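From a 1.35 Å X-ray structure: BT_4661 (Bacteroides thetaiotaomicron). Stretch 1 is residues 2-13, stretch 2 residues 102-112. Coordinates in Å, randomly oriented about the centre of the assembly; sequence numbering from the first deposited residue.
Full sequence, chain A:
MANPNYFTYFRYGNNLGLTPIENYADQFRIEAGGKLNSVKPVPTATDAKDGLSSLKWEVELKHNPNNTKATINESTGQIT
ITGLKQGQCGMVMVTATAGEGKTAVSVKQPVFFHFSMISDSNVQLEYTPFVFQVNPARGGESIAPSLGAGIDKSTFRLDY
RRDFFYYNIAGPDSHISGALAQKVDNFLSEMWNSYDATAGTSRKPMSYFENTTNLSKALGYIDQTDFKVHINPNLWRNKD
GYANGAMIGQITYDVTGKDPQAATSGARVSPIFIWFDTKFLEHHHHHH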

# COMPACT_ATOMS: atom_id res chain seq x y z
N ALA A 2 23.00 7.09 -20.28
CA ALA A 2 23.85 5.86 -20.51
C ALA A 2 23.74 5.21 -21.92
O ALA A 2 23.56 5.92 -22.92
CB ALA A 2 23.68 4.81 -19.40
N ASN A 3 23.85 3.88 -21.97
CA ASN A 3 23.81 3.07 -23.22
C ASN A 3 22.43 3.05 -23.92
O ASN A 3 21.47 3.61 -23.40
CB ASN A 3 24.34 1.64 -22.95
CG ASN A 3 23.37 0.77 -22.14
OD1 ASN A 3 22.17 0.75 -22.39
ND2 ASN A 3 23.90 0.02 -21.18
N PRO A 4 22.32 2.42 -25.11
CA PRO A 4 21.04 2.41 -25.85
C PRO A 4 19.84 1.80 -25.13
O PRO A 4 18.69 2.18 -25.44
CB PRO A 4 21.36 1.62 -27.13
CG PRO A 4 22.67 0.96 -26.88
CD PRO A 4 23.41 1.92 -25.98
N ASN A 5 20.08 0.87 -24.21
CA ASN A 5 19.01 0.24 -23.42
C ASN A 5 18.71 1.00 -22.14
O ASN A 5 17.76 0.68 -21.44
CB ASN A 5 19.40 -1.18 -23.05
CG ASN A 5 19.51 -2.08 -24.25
OD1 ASN A 5 18.72 -2.02 -25.18
ND2 ASN A 5 20.50 -2.94 -24.21
N TYR A 6 19.53 1.98 -21.82
CA TYR A 6 19.37 2.67 -20.57
C TYR A 6 18.01 3.39 -20.47
O TYR A 6 17.59 4.10 -21.38
CB TYR A 6 20.52 3.63 -20.32
CG TYR A 6 20.51 4.18 -18.92
CD1 TYR A 6 20.89 3.40 -17.82
CD2 TYR A 6 20.10 5.48 -18.69
CE1 TYR A 6 20.88 3.93 -16.55
CE2 TYR A 6 20.07 6.01 -17.40
CZ TYR A 6 20.45 5.23 -16.33
OH TYR A 6 20.45 5.74 -15.08
N PHE A 7 17.31 3.14 -19.37
CA PHE A 7 16.12 3.92 -19.05
C PHE A 7 15.95 3.87 -17.54
O PHE A 7 16.69 3.11 -16.85
CB PHE A 7 14.89 3.45 -19.85
CG PHE A 7 14.26 2.16 -19.37
CD1 PHE A 7 14.92 0.94 -19.47
CD2 PHE A 7 12.97 2.17 -18.82
CE1 PHE A 7 14.32 -0.22 -19.02
CE2 PHE A 7 12.36 1.01 -18.36
CZ PHE A 7 13.05 -0.20 -18.46
N THR A 8 15.00 4.64 -17.01
CA THR A 8 14.83 4.70 -15.55
C THR A 8 13.42 4.51 -15.02
O THR A 8 13.27 4.29 -13.82
CB THR A 8 15.37 6.02 -14.98
OG1 THR A 8 14.47 7.08 -15.36
CG2 THR A 8 16.79 6.28 -15.45
N TYR A 9 12.39 4.60 -15.87
CA TYR A 9 11.02 4.48 -15.36
C TYR A 9 10.04 4.05 -16.44
O TYR A 9 10.29 4.27 -17.65
CB TYR A 9 10.51 5.78 -14.64
CG TYR A 9 10.18 6.88 -15.62
CD1 TYR A 9 8.92 6.96 -16.22
CD2 TYR A 9 11.14 7.86 -15.96
CE1 TYR A 9 8.62 7.97 -17.14
CE2 TYR A 9 10.84 8.87 -16.88
CZ TYR A 9 9.59 8.93 -17.45
OH TYR A 9 9.30 9.92 -18.33
N PHE A 10 8.89 3.52 -16.00
CA PHE A 10 7.67 3.49 -16.79
C PHE A 10 6.56 3.95 -15.87
O PHE A 10 6.80 4.12 -14.64
CB PHE A 10 7.38 2.04 -17.31
CG PHE A 10 7.43 1.00 -16.24
CD1 PHE A 10 6.31 0.73 -15.46
CD2 PHE A 10 8.61 0.31 -16.01
CE1 PHE A 10 6.36 -0.26 -14.46
CE2 PHE A 10 8.68 -0.67 -15.01
CZ PHE A 10 7.55 -0.95 -14.23
N ARG A 11 5.37 4.17 -16.41
CA ARG A 11 4.22 4.48 -15.57
C ARG A 11 3.00 3.79 -16.15
O ARG A 11 2.83 3.79 -17.38
CB ARG A 11 3.91 6.00 -15.47
CG ARG A 11 5.09 6.85 -15.09
CD ARG A 11 4.72 8.32 -14.87
NE ARG A 11 5.92 9.08 -14.51
CZ ARG A 11 6.48 10.01 -15.27
NH1 ARG A 11 5.92 10.39 -16.42
NH2 ARG A 11 7.61 10.59 -14.88
N TYR A 12 2.13 3.34 -15.25
CA TYR A 12 0.79 2.92 -15.57
C TYR A 12 -0.25 4.00 -15.21
O TYR A 12 -1.36 3.98 -15.74
CB TYR A 12 0.43 1.66 -14.80
CG TYR A 12 1.04 0.39 -15.37
CD1 TYR A 12 2.37 0.06 -15.11
CD2 TYR A 12 0.29 -0.50 -16.17
CE1 TYR A 12 2.96 -1.09 -15.60
CE2 TYR A 12 0.86 -1.70 -16.64
CZ TYR A 12 2.20 -1.97 -16.39
OH TYR A 12 2.79 -3.13 -16.86
N GLY A 13 0.09 4.94 -14.30
CA GLY A 13 -0.92 5.90 -13.85
C GLY A 13 -1.95 5.31 -12.92
O GLY A 13 -1.65 4.45 -12.10
N LYS A 102 24.49 -8.59 -21.62
CA LYS A 102 25.26 -7.80 -20.65
C LYS A 102 24.80 -6.35 -20.53
O LYS A 102 24.86 -5.76 -19.44
CB LYS A 102 26.76 -7.88 -20.98
N THR A 103 24.33 -5.76 -21.64
CA THR A 103 23.87 -4.36 -21.63
C THR A 103 22.35 -4.20 -21.45
O THR A 103 21.82 -3.09 -21.58
CB THR A 103 24.28 -3.58 -22.90
OG1 THR A 103 23.55 -4.09 -24.03
CG2 THR A 103 25.79 -3.66 -23.16
N ALA A 104 21.64 -5.30 -21.17
CA ALA A 104 20.22 -5.21 -20.83
C ALA A 104 20.06 -4.38 -19.55
O ALA A 104 20.92 -4.38 -18.68
CB ALA A 104 19.58 -6.57 -20.65
N VAL A 105 18.95 -3.65 -19.48
CA VAL A 105 18.62 -2.85 -18.33
C VAL A 105 17.20 -3.17 -17.92
O VAL A 105 16.28 -3.18 -18.75
CB VAL A 105 18.71 -1.35 -18.68
CG1 VAL A 105 18.17 -0.45 -17.55
CG2 VAL A 105 20.15 -0.95 -19.01
N SER A 106 17.04 -3.44 -16.63
CA SER A 106 15.71 -3.72 -16.06
C SER A 106 15.35 -2.65 -15.04
O SER A 106 16.23 -2.18 -14.29
CB SER A 106 15.69 -5.09 -15.37
OG SER A 106 15.92 -6.13 -16.29
N VAL A 107 14.08 -2.27 -15.03
CA VAL A 107 13.55 -1.37 -14.03
C VAL A 107 12.33 -2.06 -13.41
O VAL A 107 11.49 -2.58 -14.16
CB VAL A 107 13.09 -0.06 -14.69
CG1 VAL A 107 12.26 0.80 -13.71
CG2 VAL A 107 14.30 0.74 -15.16
N LYS A 108 12.26 -2.07 -12.08
CA LYS A 108 11.13 -2.70 -11.39
C LYS A 108 10.39 -1.63 -10.58
O LYS A 108 11.01 -0.74 -9.96
CB LYS A 108 11.53 -3.94 -10.53
CG LYS A 108 12.27 -3.68 -9.21
CD LYS A 108 12.72 -4.96 -8.48
N GLN A 109 9.06 -1.73 -10.57
CA GLN A 109 8.21 -0.77 -9.82
C GLN A 109 6.95 -1.49 -9.35
O GLN A 109 6.49 -2.40 -10.02
CB GLN A 109 7.73 0.35 -10.74
CG GLN A 109 8.85 1.17 -11.42
CD GLN A 109 8.37 2.22 -12.38
OE1 GLN A 109 9.20 2.87 -13.05
NE2 GLN A 109 7.07 2.45 -12.41
N PRO A 110 6.40 -1.08 -8.21
CA PRO A 110 5.12 -1.66 -7.79
C PRO A 110 3.92 -1.09 -8.56
O PRO A 110 3.95 0.10 -9.02
CB PRO A 110 5.03 -1.24 -6.32
CG PRO A 110 5.74 0.11 -6.31
CD PRO A 110 6.90 -0.04 -7.28
N VAL A 111 2.86 -1.88 -8.68
CA VAL A 111 1.54 -1.45 -9.08
C VAL A 111 0.55 -1.95 -8.04
O VAL A 111 0.63 -3.15 -7.66
CB VAL A 111 1.16 -1.89 -10.52
CG1 VAL A 111 -0.25 -1.40 -10.90
CG2 VAL A 111 2.21 -1.44 -11.51
N PHE A 112 -0.38 -1.14 -7.61
CA PHE A 112 -1.29 -1.45 -6.54
C PHE A 112 -2.72 -1.50 -7.02
O PHE A 112 -3.11 -0.82 -7.98
CB PHE A 112 -1.16 -0.40 -5.45
CG PHE A 112 0.21 -0.29 -4.85
CD1 PHE A 112 1.16 0.57 -5.41
CD2 PHE A 112 0.56 -0.95 -3.66
CE1 PHE A 112 2.40 0.73 -4.83
CE2 PHE A 112 1.82 -0.80 -3.10
CZ PHE A 112 2.75 0.09 -3.66
O HOH W 1 11.47 3.63 -11.83

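The two segments run nearly parallel, 13° apart, yet no backbone-to-backbone hydrogen bond joins them; side chains do the pairing. Along the strand of stretch 2 the alternate residues Val105, Val107, Gln109 and Val111 point toward stretch 1, and neighbouring members of the row share partners: Val105 and Val107 meet at Phe7, Val107 and Gln109 at Phe10.

Phe10 covers the most surface. Its CA-to-CB bond points sideways, but the p rotamer brings the ring nearer the strand. There the ring edge meets the Val107 carbonyl, CE2 to O at 3.5 Å, while Gln109 lies over one face. The amide of Gln109 also stands in for a strand's backbone: Phe10 N donates to Gln109 OE1 at 3.0 Å, and Gln109 NE2 donates to Phe10 O at 2.8 Å. One carboxamide thus satisfies both polar backbone groups of one residue. A water donates to both Gln109 OE1 (2.7 Å) and Thr8 O (2.8 Å), extending the link.

Val105 packs on the turn, its CB 3.6 Å from Asn5 O, and its CG1 lies 4.0 Å from Phe7 CD1. Phe7 repeats the aromatic theme: Val107 CG2 sits over its face, 3.8 Å from the ring centroid, with Val105 O at its edge. Beyond Val105, Asn5 ND2 donates to Thr103 O at 2.9 Å, another side-chain amide reaching a backbone group.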